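PDB 3D0C: dihydrodipicolinate synthase from Oceanobacillus iheyensis HTE831, which probably catalyses the condensation of pyruvate with aspartate semialdehyde to 4-hydroxy-tetrahydrodipicolinate, a step of lysine biosynthesis, as a TIM-barrel lyase. Local coordinates for residues 51-56 / 69-74; 118-123 / 144-149; 127-132 / 155-160; 199-204 / 237-242. The protein carries 1 engineered substitution. All blocks are in the same frame, centred on the assembly; numbering follows the deposited sequence.

Contact 1: 51-56 / 69-74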
loop_
_atom_site.group_PDB
_atom_site.type_symbol
_atom_site.label_atom_id
_atom_site.label_comp_id
_atom_site.label_asym_id
_atom_site.label_seq_id
_atom_site.Cartn_x
_atom_site.Cartn_y
_atom_site.Cartn_z
ATOM N N VAL A 51 15.039 10.080 9.767
ATOM C CA VAL A 51 14.210 9.845 8.602
ATOM C C VAL A 51 12.774 10.327 8.712
ATOM O O VAL A 51 11.896 9.571 9.128
ATOM C CB VAL A 51 14.176 8.337 8.261
ATOM C CG1 VAL A 51 13.451 8.123 6.939
ATOM C CG2 VAL A 51 15.599 7.775 8.210
ATOM N N PRO A 52 12.509 11.596 8.343
ATOM C CA PRO A 52 11.134 12.097 8.421
ATOM C C PRO A 52 10.304 11.422 7.323
ATOM O O PRO A 52 10.835 11.053 6.273
ATOM C CB PRO A 52 11.298 13.599 8.204
ATOM C CG PRO A 52 12.481 13.681 7.285
ATOM C CD PRO A 52 13.431 12.646 7.880
ATOM N N ASN A 53 9.009 11.259 7.571
ATOM C CA ASN A 53 8.113 10.603 6.622
ATOM C C ASN A 53 8.427 9.138 6.375
ATOM O O ASN A 53 8.333 8.624 5.246
ATOM C CB ASN A 53 8.032 11.376 5.302
ATOM C CG ASN A 53 7.149 12.605 5.422
ATOM O OD1 ASN A 53 6.176 12.597 6.175
ATOM N ND2 ASN A 53 7.475 13.660 4.682
ATOM N N GLY A 54 8.812 8.483 7.466
ATOM C CA GLY A 54 9.065 7.056 7.456
ATOM C C GLY A 54 7.732 6.504 7.946
ATOM O O GLY A 54 6.844 7.278 8.315
ATOM N N ASN A 55 7.559 5.190 7.956
ATOM C CA ASN A 55 6.293 4.643 8.422
ATOM C C ASN A 55 6.129 4.856 9.924
ATOM O O ASN A 55 5.014 4.861 10.429
ATOM C CB ASN A 55 6.194 3.156 8.068
ATOM C CG ASN A 55 5.839 2.932 6.605
ATOM O OD1 ASN A 55 6.340 2.010 5.966
ATOM N ND2 ASN A 55 4.958 3.773 6.074
ATOM N N THR A 56 7.237 5.049 10.638
ATOM C CA THR A 56 7.145 5.271 12.076
ATOM C C THR A 56 6.560 6.655 12.294
ATOM O O THR A 56 6.109 6.980 13.391
ATOM C CB THR A 56 8.515 5.218 12.774
ATOM O OG1 THR A 56 9.253 4.085 12.307
ATOM C CG2 THR A 56 8.320 5.088 14.284
ATOM N N GLN A 69 5.176 19.420 4.769
ATOM C CA GLN A 69 5.391 20.250 5.957
ATOM C C GLN A 69 6.260 19.549 7.005
ATOM O O GLN A 69 7.111 20.180 7.632
ATOM C CB GLN A 69 4.054 20.652 6.587
ATOM C CG GLN A 69 3.174 21.523 5.699
ATOM C CD GLN A 69 1.956 22.061 6.433
ATOM O OE1 GLN A 69 1.199 21.308 7.050
ATOM N NE2 GLN A 69 1.760 23.372 6.363
ATOM N N VAL A 70 6.041 18.251 7.196
ATOM C CA VAL A 70 6.831 17.491 8.159
ATOM C C VAL A 70 8.281 17.403 7.699
ATOM O O VAL A 70 9.203 17.671 8.468
ATOM C CB VAL A 70 6.275 16.055 8.346
ATOM C CG1 VAL A 70 7.192 15.251 9.260
ATOM C CG2 VAL A 70 4.872 16.116 8.930
ATOM N N ALA A 71 8.489 17.039 6.440
ATOM C CA ALA A 71 9.844 16.934 5.915
ATOM C C ALA A 71 10.551 18.279 6.064
ATOM O O ALA A 71 11.678 18.358 6.562
ATOM C CB ALA A 71 9.811 16.514 4.446
ATOM N N THR A 72 9.878 19.340 5.634
ATOM C CA THR A 72 10.443 20.677 5.714
ATOM C C THR A 72 10.809 21.021 7.155
ATOM O O THR A 72 11.938 21.446 7.440
ATOM C CB THR A 72 9.444 21.720 5.156
ATOM O OG1 THR A 72 9.259 21.491 3.752
ATOM C CG2 THR A 72 9.961 23.135 5.364
ATOM N N ARG A 73 9.852 20.811 8.055
ATOM C CA ARG A 73 10.019 21.097 9.482
ATOM C C ARG A 73 11.217 20.373 10.092
ATOM O O ARG A 73 12.056 20.976 10.771
ATOM C CB ARG A 73 8.759 20.681 10.238
ATOM C CG ARG A 73 8.779 21.002 11.725
ATOM C CD ARG A 73 8.405 22.458 11.958
ATOM N NE ARG A 73 8.098 22.730 13.360
ATOM C CZ ARG A 73 7.444 23.809 13.778
ATOM N NH1 ARG A 73 7.032 24.712 12.898
ATOM N NH2 ARG A 73 7.202 23.985 15.071
ATOM N N VAL A 74 11.285 19.064 9.871
ATOM C CA VAL A 74 12.385 18.283 10.411
ATOM C C VAL A 74 13.718 18.732 9.830
ATOM O O VAL A 74 14.678 18.949 10.571
ATOM C CB VAL A 74 12.196 16.771 10.134
ATOM C CG1 VAL A 74 13.370 15.975 10.724
ATOM C CG2 VAL A 74 10.889 16.297 10.737
#
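Pro-52 and Asn-53 press against Val-70, Ala-71 and Val-74 where, in this TIM barrel, the loop leaving strand 49-50 packs against helix 64-78, the helix it leads into. The tight part is apolar: Pro-52 CB meets the fork of Val-74, lying 3.7 Å from CG2 and 4.0 Å from CG1, with Val-74 CB almost as near. Beside it the Asn-53 side chain crosses that of Val-70 obliquely, and its OD1 stays 4.1 Å from Val-70 CB. All five touching residues are buried. The far side of the helix is looser: Gln-69 is exposed, and Arg-73 reaches away to a salt bridge with Asp-36. Farther along, the same loop carries Thr-56, a predicted pyruvate-binding residue. Asn-53 CG lies beside the backbone N (chi1 -77°); its ND2 is hydrogen-bonded to Ala-67 O, one turn back along the helix, and is 3.7 Å from Ala-71 CB.

Contact 2: 118-123 / 144-149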
loop_
_atom_site.group_PDB
_atom_site.type_symbol
_atom_site.label_atom_id
_atom_site.label_comp_id
_atom_site.label_asym_id
_atom_site.label_seq_id
_atom_site.Cartn_x
_atom_site.Cartn_y
_atom_site.Cartn_z
ATOM N N PRO A 118 -0.763 -2.433 -5.904
ATOM C CA PRO A 118 -0.990 -3.861 -5.645
ATOM C C PRO A 118 -0.360 -4.753 -6.718
ATOM O O PRO A 118 -0.134 -5.944 -6.489
ATOM C CB PRO A 118 -2.519 -3.979 -5.625
ATOM C CG PRO A 118 -2.954 -2.891 -6.551
ATOM C CD PRO A 118 -2.043 -1.744 -6.147
ATOM N N TYR A 119 -0.075 -4.165 -7.882
ATOM C CA TYR A 119 0.531 -4.897 -8.996
ATOM C C TYR A 119 1.889 -4.300 -9.354
ATOM O O TYR A 119 2.000 -3.111 -9.671
ATOM C CB TYR A 119 -0.383 -4.863 -10.228
ATOM C CG TYR A 119 -1.851 -5.079 -9.925
ATOM C CD1 TYR A 119 -2.269 -6.106 -9.079
ATOM C CD2 TYR A 119 -2.827 -4.253 -10.488
ATOM C CE1 TYR A 119 -3.623 -6.304 -8.796
ATOM C CE2 TYR A 119 -4.181 -4.445 -10.214
ATOM C CZ TYR A 119 -4.571 -5.472 -9.366
ATOM O OH TYR A 119 -5.904 -5.656 -9.081
ATOM N N ILE A 120 2.920 -5.137 -9.298
ATOM C CA ILE A 120 4.279 -4.714 -9.595
ATOM C C ILE A 120 5.080 -5.907 -10.119
ATOM O O ILE A 120 4.825 -7.050 -9.730
ATOM C CB ILE A 120 4.940 -4.115 -8.307
ATOM C CG1 ILE A 120 6.341 -3.585 -8.611
ATOM C CG2 ILE A 120 5.001 -5.167 -7.203
ATOM C CD1 ILE A 120 6.926 -2.762 -7.474
ATOM N N THR A 121 6.010 -5.639 -11.037
ATOM C CA THR A 121 6.871 -6.672 -11.610
ATOM C C THR A 121 8.313 -6.193 -11.469
ATOM O O THR A 121 8.554 -5.004 -11.269
ATOM C CB THR A 121 6.586 -6.915 -13.119
ATOM O OG1 THR A 121 6.964 -5.756 -13.879
ATOM C CG2 THR A 121 5.100 -7.193 -13.347
ATOM N N ASP A 122 9.266 -7.114 -11.570
ATOM C CA ASP A 122 10.678 -6.755 -11.459
ATOM C C ASP A 122 11.051 -5.661 -12.462
ATOM O O ASP A 122 11.625 -4.640 -12.100
ATOM C CB ASP A 122 11.580 -7.974 -11.709
ATOM C CG ASP A 122 11.411 -9.063 -10.660
ATOM O OD1 ASP A 122 11.203 -8.724 -9.478
ATOM O OD2 ASP A 122 11.508 -10.261 -11.009
ATOM N N ALA A 123 10.734 -5.892 -13.728
ATOM C CA ALA A 123 11.055 -4.932 -14.782
ATOM C C ALA A 123 10.382 -3.569 -14.593
ATOM O O ALA A 123 10.982 -2.527 -14.867
ATOM C CB ALA A 123 10.684 -5.518 -16.144
ATOM N N PHE A 144 13.340 -1.775 0.516
ATOM C CA PHE A 144 13.032 -3.022 -0.184
ATOM C C PHE A 144 12.446 -4.080 0.758
ATOM O O PHE A 144 13.173 -4.703 1.538
ATOM C CB PHE A 144 14.328 -3.552 -0.809
ATOM C CG PHE A 144 14.119 -4.472 -1.972
ATOM C CD1 PHE A 144 13.832 -3.964 -3.231
ATOM C CD2 PHE A 144 14.225 -5.852 -1.811
ATOM C CE1 PHE A 144 13.652 -4.814 -4.321
ATOM C CE2 PHE A 144 14.047 -6.714 -2.891
ATOM C CZ PHE A 144 13.760 -6.191 -4.152
ATOM N N LYS A 145 11.140 -4.316 0.662
ATOM C CA LYS A 145 10.498 -5.268 1.557
ATOM C C LYS A 145 9.564 -6.295 0.918
ATOM O O LYS A 145 8.946 -7.086 1.629
ATOM C CB LYS A 145 9.709 -4.496 2.614
ATOM C CG LYS A 145 8.475 -3.816 2.043
ATOM C CD LYS A 145 7.823 -2.873 3.046
ATOM C CE LYS A 145 7.418 -3.588 4.326
ATOM N NZ LYS A 145 6.982 -2.620 5.379
ATOM N N ASP A 146 9.451 -6.280 -0.406
ATOM C CA ASP A 146 8.561 -7.203 -1.121
ATOM C C ASP A 146 9.330 -8.456 -1.524
ATOM O O ASP A 146 10.087 -8.432 -2.490
ATOM C CB ASP A 146 8.013 -6.504 -2.377
ATOM C CG ASP A 146 6.945 -7.322 -3.112
ATOM O OD1 ASP A 146 6.809 -8.541 -2.870
ATOM O OD2 ASP A 146 6.246 -6.728 -3.961
ATOM N N ALA A 147 9.136 -9.547 -0.788
ATOM C CA ALA A 147 9.833 -10.792 -1.093
ATOM C C ALA A 147 9.505 -11.334 -2.487
ATOM O O ALA A 147 10.258 -12.143 -3.032
ATOM C CB ALA A 147 9.510 -11.849 -0.028
ATOM N N HIS A 148 8.392 -10.883 -3.065
ATOM C CA HIS A 148 7.971 -11.339 -4.389
ATOM C C HIS A 148 8.783 -10.724 -5.519
ATOM O O HIS A 148 8.695 -11.165 -6.668
ATOM C CB HIS A 148 6.485 -11.048 -4.598
ATOM C CG HIS A 148 5.589 -11.883 -3.742
ATOM N ND1 HIS A 148 5.373 -13.223 -3.980
ATOM C CD2 HIS A 148 4.887 -11.581 -2.624
ATOM C CE1 HIS A 148 4.578 -13.712 -3.045
ATOM N NE2 HIS A 148 4.269 -12.736 -2.209
ATOM N N LEU A 149 9.561 -9.697 -5.198
ATOM C CA LEU A 149 10.408 -9.052 -6.191
ATOM C C LEU A 149 11.800 -9.650 -6.069
ATOM O O LEU A 149 12.246 -9.999 -4.975
ATOM C CB LEU A 149 10.477 -7.544 -5.962
ATOM C CG LEU A 149 9.171 -6.792 -6.211
ATOM C CD1 LEU A 149 9.396 -5.300 -6.000
ATOM C CD2 LEU A 149 8.680 -7.083 -7.633
HETATM O O HOH W 1 10.164 -11.632 -8.841
#
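Ile-120 and Leu-149 cross at about a right angle, meeting through their outermost methyls, Ile-120 CD1 and Leu-149 CD1, which are 3.8 Å apart. Ile-120 CG1 is anti to the backbone N (chi1 -177°), leaving the other branch, CG2, to lie 3.8 Å from Asp-146 OD2 as those two side chains slide past each other in opposite directions. Asp-122 runs antiparallel to Leu-149 in the same manner, its OD1 3.4 Å from Leu-149 CA, while Leu-149 CD2 packs against both that oxygen and the backbone of Thr-121. In the barrel, 118-123 leads into helix 122-135, with Thr-121 as N-cap bonded to Gly-124 N, and 144-149 is the loop following strand 140-144. That loop is shaped by a type I turn from Asp-146 to Leu-149 and by an Asx turn, in which His-148 N reaches Asp-146 OD1 (2.8 Å) from above the carboxylate plane. In the dimer, Ile-120 also packs on Pro-281 of the second subunit. No direct hydrogen bond joins the segments, but water 1 donates to Asp-122 OD2 (2.9 Å) and to His-148 O (2.7 Å), while Asp-122 OD1 accepts from Ser-150 N. One carboxylate thus ties the loop backbone to a helix start, where its negative charge would probably be stabilised by the helix's N-terminal end.

Contact 3: 127-132 / 155-160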
loop_
_atom_site.group_PDB
_atom_site.type_symbol
_atom_site.label_atom_id
_atom_site.label_comp_id
_atom_site.label_asym_id
_atom_site.label_seq_id
_atom_site.Cartn_x
_atom_site.Cartn_y
_atom_site.Cartn_z
ATOM N N GLU A 127 11.971 0.389 -13.554
ATOM C CA GLU A 127 11.584 1.645 -14.206
ATOM C C GLU A 127 11.059 2.671 -13.201
ATOM O O GLU A 127 11.383 3.862 -13.270
ATOM C CB GLU A 127 10.522 1.371 -15.274
ATOM C CG GLU A 127 11.017 0.497 -16.405
ATOM C CD GLU A 127 12.208 1.107 -17.117
ATOM O OE1 GLU A 127 12.048 2.207 -17.692
ATOM O OE2 GLU A 127 13.303 0.493 -17.093
ATOM N N TYR A 128 10.242 2.199 -12.268
ATOM C CA TYR A 128 9.666 3.046 -11.226
ATOM C C TYR A 128 10.790 3.724 -10.454
ATOM O O TYR A 128 10.864 4.963 -10.361
ATOM C CB TYR A 128 8.837 2.180 -10.268
ATOM C CG TYR A 128 8.231 2.933 -9.111
ATOM C CD1 TYR A 128 7.064 3.673 -9.273
ATOM C CD2 TYR A 128 8.832 2.916 -7.853
ATOM C CE1 TYR A 128 6.507 4.380 -8.208
ATOM C CE2 TYR A 128 8.290 3.616 -6.786
ATOM C CZ TYR A 128 7.126 4.347 -6.968
ATOM O OH TYR A 128 6.595 5.037 -5.904
ATOM N N TYR A 129 11.675 2.905 -9.903
ATOM C CA TYR A 129 12.793 3.419 -9.122
ATOM C C TYR A 129 13.740 4.328 -9.892
ATOM O O TYR A 129 14.105 5.407 -9.440
ATOM C CB TYR A 129 13.595 2.255 -8.531
ATOM C CG TYR A 129 12.875 1.504 -7.438
ATOM C CD1 TYR A 129 12.320 2.180 -6.349
ATOM C CD2 TYR A 129 12.756 0.118 -7.484
ATOM C CE1 TYR A 129 11.664 1.489 -5.335
ATOM C CE2 TYR A 129 12.101 -0.585 -6.473
ATOM C CZ TYR A 129 11.557 0.108 -5.403
ATOM O OH TYR A 129 10.906 -0.580 -4.407
ATOM N N ARG A 130 14.152 3.889 -11.065
ATOM C CA ARG A 130 15.081 4.691 -11.852
ATOM C C ARG A 130 14.553 6.066 -12.275
ATOM O O ARG A 130 15.302 7.049 -12.259
ATOM C CB ARG A 130 15.522 3.904 -13.088
ATOM C CG ARG A 130 16.545 4.644 -13.920
ATOM C CD ARG A 130 17.412 3.652 -14.656
ATOM N NE ARG A 130 16.602 2.744 -15.451
ATOM C CZ ARG A 130 16.968 1.506 -15.738
ATOM N NH1 ARG A 130 18.126 1.049 -15.283
ATOM N NH2 ARG A 130 16.189 0.739 -16.486
ATOM N N ASN A 131 13.286 6.146 -12.685
ATOM C CA ASN A 131 12.750 7.432 -13.095
ATOM C C ASN A 131 12.689 8.406 -11.908
ATOM O O ASN A 131 12.847 9.607 -12.089
ATOM C CB ASN A 131 11.361 7.270 -13.717
ATOM C CG ASN A 131 11.393 6.485 -15.020
ATOM O OD1 ASN A 131 12.441 6.357 -15.664
ATOM N ND2 ASN A 131 10.237 5.967 -15.423
ATOM N N ILE A 132 12.472 7.900 -10.696
ATOM C CA ILE A 132 12.404 8.791 -9.550
ATOM C C ILE A 132 13.793 9.308 -9.149
ATOM O O ILE A 132 13.993 10.520 -9.008
ATOM C CB ILE A 132 11.706 8.099 -8.358
ATOM C CG1 ILE A 132 10.259 7.782 -8.753
ATOM C CG2 ILE A 132 11.754 8.985 -7.109
ATOM C CD1 ILE A 132 9.519 6.995 -7.745
ATOM N N LYS A 155 20.307 -5.250 -7.800
ATOM C CA LYS A 155 21.544 -5.433 -8.565
ATOM C C LYS A 155 21.569 -4.550 -9.808
ATOM O O LYS A 155 22.587 -3.928 -10.128
ATOM C CB LYS A 155 21.697 -6.908 -8.959
ATOM C CG LYS A 155 21.894 -7.835 -7.759
ATOM C CD LYS A 155 21.794 -9.314 -8.124
ATOM C CE LYS A 155 22.843 -9.730 -9.140
ATOM N NZ LYS A 155 22.764 -11.196 -9.411
ATOM N N GLU A 156 20.436 -4.497 -10.497
ATOM C CA GLU A 156 20.280 -3.687 -11.699
ATOM C C GLU A 156 20.474 -2.192 -11.429
ATOM O O GLU A 156 21.098 -1.479 -12.219
ATOM C CB GLU A 156 18.883 -3.912 -12.282
ATOM C CG GLU A 156 18.433 -2.852 -13.260
ATOM C CD GLU A 156 18.767 -3.207 -14.687
ATOM O OE1 GLU A 156 19.948 -3.506 -14.964
ATOM O OE2 GLU A 156 17.844 -3.186 -15.532
ATOM N N LEU A 157 19.948 -1.720 -10.306
ATOM C CA LEU A 157 20.026 -0.305 -9.952
ATOM C C LEU A 157 21.276 0.164 -9.210
ATOM O O LEU A 157 21.632 1.344 -9.273
ATOM C CB LEU A 157 18.801 0.071 -9.120
ATOM C CG LEU A 157 17.440 -0.144 -9.781
ATOM C CD1 LEU A 157 16.344 -0.003 -8.738
ATOM C CD2 LEU A 157 17.257 0.859 -10.906
ATOM N N ALA A 158 21.933 -0.753 -8.506
ATOM C CA ALA A 158 23.121 -0.427 -7.716
ATOM C C ALA A 158 24.143 0.505 -8.375
ATOM O O ALA A 158 24.679 1.397 -7.721
ATOM C CB ALA A 158 23.806 -1.707 -7.265
ATOM N N PRO A 159 24.434 0.309 -9.672
ATOM C CA PRO A 159 25.401 1.143 -10.392
ATOM C C PRO A 159 25.098 2.638 -10.435
ATOM O O PRO A 159 26.000 3.452 -10.664
ATOM C CB PRO A 159 25.406 0.527 -11.791
ATOM C CG PRO A 159 25.173 -0.905 -11.509
ATOM C CD PRO A 159 24.033 -0.836 -10.506
ATOM N N LEU A 160 23.831 2.998 -10.240
ATOM C CA LEU A 160 23.438 4.403 -10.265
ATOM C C LEU A 160 24.106 5.170 -9.142
ATOM O O LEU A 160 23.938 4.829 -7.974
ATOM C CB LEU A 160 21.920 4.546 -10.129
ATOM C CG LEU A 160 21.052 3.908 -11.219
ATOM C CD1 LEU A 160 19.579 4.103 -10.892
ATOM C CD2 LEU A 160 21.387 4.532 -12.567
HETATM O O HOH W 2 20.802 0.894 -13.559
#
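The guanidinium of Arg-130 meets water 2 and Glu-156 at its edge: the water lies in its plane, and Glu-156 OE2 stands near that plane, 4.3 Å from Arg-130 NH1, too far for a salt bridge. The water accepts a weak bond from Arg-130 NH1 and donates to Glu-156 O at 2.7 Å, linking the two helices. Within its own helix, Arg-130 NH2 forms a salt bridge with Glu-127 OE2 (3.0 Å); Glu-127 OE2 is met on its syn side and lies 18° out of the guanidinium plane. The arginine chain bends at chi3 (55°), which sets NE. Helices 122-135 and 152-157 are successive outer helices of the TIM barrel, separated in sequence by strand 140-144, and Leu-157 packs between them, against Tyr-129 and Arg-130. Leu-157 CD1 sits 3.6 Å from Tyr-129 CB, the two side chains crossing at about a right angle, while CD2 lies 4.1 Å from Arg-130 CB. The Tyr-129 ring itself runs on inward to Ile-112 and Pro-115. A type I turn from Leu-157 to Leu-160 presents Leu-160 CD1 to the aliphatic part of Arg-130, 4.3 Å from its CG.

Contact 4: 199-204 / 237-242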
loop_
_atom_site.group_PDB
_atom_site.type_symbol
_atom_site.label_atom_id
_atom_site.label_comp_id
_atom_site.label_asym_id
_atom_site.label_seq_id
_atom_site.Cartn_x
_atom_site.Cartn_y
_atom_site.Cartn_z
ATOM N N TRP A 199 16.456 -7.901 14.129
ATOM C CA TRP A 199 17.187 -8.521 13.030
ATOM C C TRP A 199 18.601 -8.000 12.791
ATOM O O TRP A 199 19.388 -8.646 12.101
ATOM C CB TRP A 199 16.373 -8.422 11.735
ATOM C CG TRP A 199 15.178 -9.301 11.772
ATOM C CD1 TRP A 199 13.938 -8.986 12.256
ATOM C CD2 TRP A 199 15.132 -10.686 11.421
ATOM N NE1 TRP A 199 13.127 -10.094 12.238
ATOM C CE2 TRP A 199 13.835 -11.153 11.732
ATOM C CE3 TRP A 199 16.063 -11.584 10.886
ATOM C CZ2 TRP A 199 13.442 -12.476 11.515
ATOM C CZ3 TRP A 199 15.673 -12.904 10.671
ATOM C CH2 TRP A 199 14.373 -13.335 10.989
ATOM N N ALA A 200 18.933 -6.852 13.371
ATOM C CA ALA A 200 20.247 -6.249 13.180
ATOM C C ALA A 200 21.460 -7.176 13.341
ATOM O O ALA A 200 22.352 -7.185 12.490
ATOM C CB ALA A 200 20.395 -5.029 14.095
ATOM N N PRO A 201 21.516 -7.961 14.434
ATOM C CA PRO A 201 22.644 -8.871 14.663
ATOM C C PRO A 201 22.872 -9.844 13.521
ATOM O O PRO A 201 24.004 -10.065 13.096
ATOM C CB PRO A 201 22.254 -9.592 15.952
ATOM C CG PRO A 201 21.448 -8.573 16.670
ATOM C CD PRO A 201 20.570 -8.029 15.559
ATOM N N PHE A 202 21.792 -10.420 13.014
ATOM C CA PHE A 202 21.918 -11.387 11.934
ATOM C C PHE A 202 22.294 -10.722 10.621
ATOM O O PHE A 202 23.109 -11.257 9.865
ATOM C CB PHE A 202 20.618 -12.179 11.800
ATOM C CG PHE A 202 20.211 -12.848 13.074
ATOM C CD1 PHE A 202 20.905 -13.959 13.545
ATOM C CD2 PHE A 202 19.205 -12.303 13.861
ATOM C CE1 PHE A 202 20.610 -14.512 14.784
ATOM C CE2 PHE A 202 18.902 -12.848 15.103
ATOM C CZ PHE A 202 19.609 -13.956 15.565
ATOM N N PHE A 203 21.714 -9.553 10.359
ATOM C CA PHE A 203 22.018 -8.819 9.135
ATOM C C PHE A 203 23.468 -8.367 9.137
ATOM O O PHE A 203 24.124 -8.363 8.090
ATOM C CB PHE A 203 21.119 -7.592 9.003
ATOM C CG PHE A 203 19.817 -7.862 8.302
ATOM C CD1 PHE A 203 18.927 -8.813 8.794
ATOM C CD2 PHE A 203 19.476 -7.156 7.156
ATOM C CE1 PHE A 203 17.714 -9.057 8.148
ATOM C CE2 PHE A 203 18.270 -7.391 6.505
ATOM C CZ PHE A 203 17.383 -8.343 7.003
ATOM N N TYR A 204 23.953 -7.975 10.315
ATOM C CA TYR A 204 25.328 -7.506 10.477
ATOM C C TYR A 204 26.322 -8.610 10.190
ATOM O O TYR A 204 27.329 -8.394 9.514
ATOM C CB TYR A 204 25.560 -6.979 11.895
ATOM C CG TYR A 204 25.515 -5.478 11.988
ATOM C CD1 TYR A 204 24.317 -4.788 11.809
ATOM C CD2 TYR A 204 26.675 -4.740 12.230
ATOM C CE1 TYR A 204 24.269 -3.397 11.868
ATOM C CE2 TYR A 204 26.642 -3.347 12.291
ATOM C CZ TYR A 204 25.434 -2.682 12.109
ATOM O OH TYR A 204 25.374 -1.309 12.165
ATOM N N LYS A 237 27.772 -9.250 24.416
ATOM C CA LYS A 237 26.987 -8.047 24.643
ATOM C C LYS A 237 25.905 -7.907 23.563
ATOM O O LYS A 237 24.781 -7.481 23.844
ATOM C CB LYS A 237 27.900 -6.816 24.654
ATOM C CG LYS A 237 27.173 -5.523 24.986
ATOM C CD LYS A 237 26.479 -5.610 26.341
ATOM C CE LYS A 237 25.591 -4.400 26.605
ATOM N NZ LYS A 237 26.358 -3.127 26.651
ATOM N N ILE A 238 26.246 -8.272 22.331
ATOM C CA ILE A 238 25.299 -8.194 21.223
ATOM C C ILE A 238 24.028 -8.965 21.571
ATOM O O ILE A 238 22.917 -8.431 21.509
ATOM C CB ILE A 238 25.912 -8.786 19.940
ATOM C CG1 ILE A 238 27.035 -7.880 19.431
ATOM C CG2 ILE A 238 24.831 -8.971 18.888
ATOM C CD1 ILE A 238 27.800 -8.443 18.235
ATOM N N TRP A 239 24.206 -10.229 21.944
ATOM C CA TRP A 239 23.092 -11.093 22.312
ATOM C C TRP A 239 22.354 -10.601 23.559
ATOM O O TRP A 239 21.137 -10.737 23.645
ATOM C CB TRP A 239 23.591 -12.525 22.546
ATOM C CG TRP A 239 24.086 -13.218 21.309
ATOM C CD1 TRP A 239 25.103 -14.129 21.233
ATOM C CD2 TRP A 239 23.571 -13.082 19.976
ATOM N NE1 TRP A 239 25.253 -14.569 19.938
ATOM C CE2 TRP A 239 24.323 -13.945 19.146
ATOM C CE3 TRP A 239 22.542 -12.322 19.403
ATOM C CZ2 TRP A 239 24.086 -14.061 17.773
ATOM C CZ3 TRP A 239 22.306 -12.439 18.040
ATOM C CH2 TRP A 239 23.073 -13.305 17.241
ATOM N N ASP A 240 23.074 -10.047 24.532
ATOM C CA ASP A 240 22.421 -9.550 25.748
ATOM C C ASP A 240 21.508 -8.350 25.444
ATOM O O ASP A 240 20.369 -8.303 25.912
ATOM C CB ASP A 240 23.463 -9.140 26.798
ATOM C CG ASP A 240 24.067 -10.333 27.535
ATOM O OD1 ASP A 240 23.532 -11.464 27.443
ATOM O OD2 ASP A 240 25.087 -10.132 28.223
ATOM N N VAL A 241 22.002 -7.382 24.673
ATOM C CA VAL A 241 21.184 -6.207 24.351
ATOM C C VAL A 241 20.012 -6.638 23.487
ATOM O O VAL A 241 18.890 -6.146 23.649
ATOM C CB VAL A 241 21.979 -5.118 23.586
ATOM C CG1 VAL A 241 21.081 -3.898 23.321
ATOM C CG2 VAL A 241 23.198 -4.702 24.393
ATOM N N TRP A 242 20.292 -7.570 22.581
ATOM C CA TRP A 242 19.305 -8.126 21.662
ATOM C C TRP A 242 18.134 -8.738 22.424
ATOM O O TRP A 242 16.976 -8.425 22.147
ATOM C CB TRP A 242 19.977 -9.187 20.782
ATOM C CG TRP A 242 19.055 -9.987 19.925
ATOM C CD1 TRP A 242 18.412 -9.575 18.792
ATOM C CD2 TRP A 242 18.695 -11.356 20.114
ATOM N NE1 TRP A 242 17.677 -10.606 18.262
ATOM C CE2 TRP A 242 17.833 -11.714 19.055
ATOM C CE3 TRP A 242 19.019 -12.321 21.077
ATOM C CZ2 TRP A 242 17.291 -12.995 18.931
ATOM C CZ3 TRP A 242 18.479 -13.595 20.953
ATOM C CH2 TRP A 242 17.624 -13.919 19.887
#
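Pro-201 and Phe-202 meet Ile-238, Trp-239 and Trp-242 where helix 196-206, an outer helix of the TIM barrel, packs against helix 235-257 of the C-terminal helical region. The short segments run roughly antiparallel (150°), their axes 10.4 Å apart. Apolar packing centres on Pro-201, at a kink in its helix: CB touches Trp-239 CZ3 at 3.5 Å and Ile-238 CG2 at 4.0 Å, while CG lies 3.8 Å from Trp-242 CD1. Aromatic contacts form a cluster of three rings. The edge of Phe-202 points to the face of the Trp-242 five-membered ring in an offset edge-to-face pair, planes at 83°; toward Trp-239 the Phe-202 ring is oblique, with CE1 3.7 Å from Trp-239 CH2. No hydrogen bond crosses between the segments themselves, but the indole of Trp-242 is held by NE1 bonding to Lys-198 O, one residue before segment 199-204, in the same helix. Trp-239 CE3 lies 3.7 Å above the Trp-242 ring plane, offset toward its rim.

Contacts 1, 2 and 3 each have a side chain within about 10 Å of a predicted catalytic residue. In contact 1 the side chain of Pro-52 is about 9 Å from that of Lys-167, the predicted Schiff-base lysine; Asp-146 of contact 2 and Tyr-129 of contact 3 lie about 9 and 7 Å, side chain to side chain, from the predicted proton donor/acceptor Tyr-143. Contacts 2 and 3 share helix 122-135, their centres about 14 Å apart, and alternate along the chain; both also touch the second subunit. Contact 4 lies away from the annotated sites, its centre about 28 Å from that of contact 1, on opposite sides of the chain's centre.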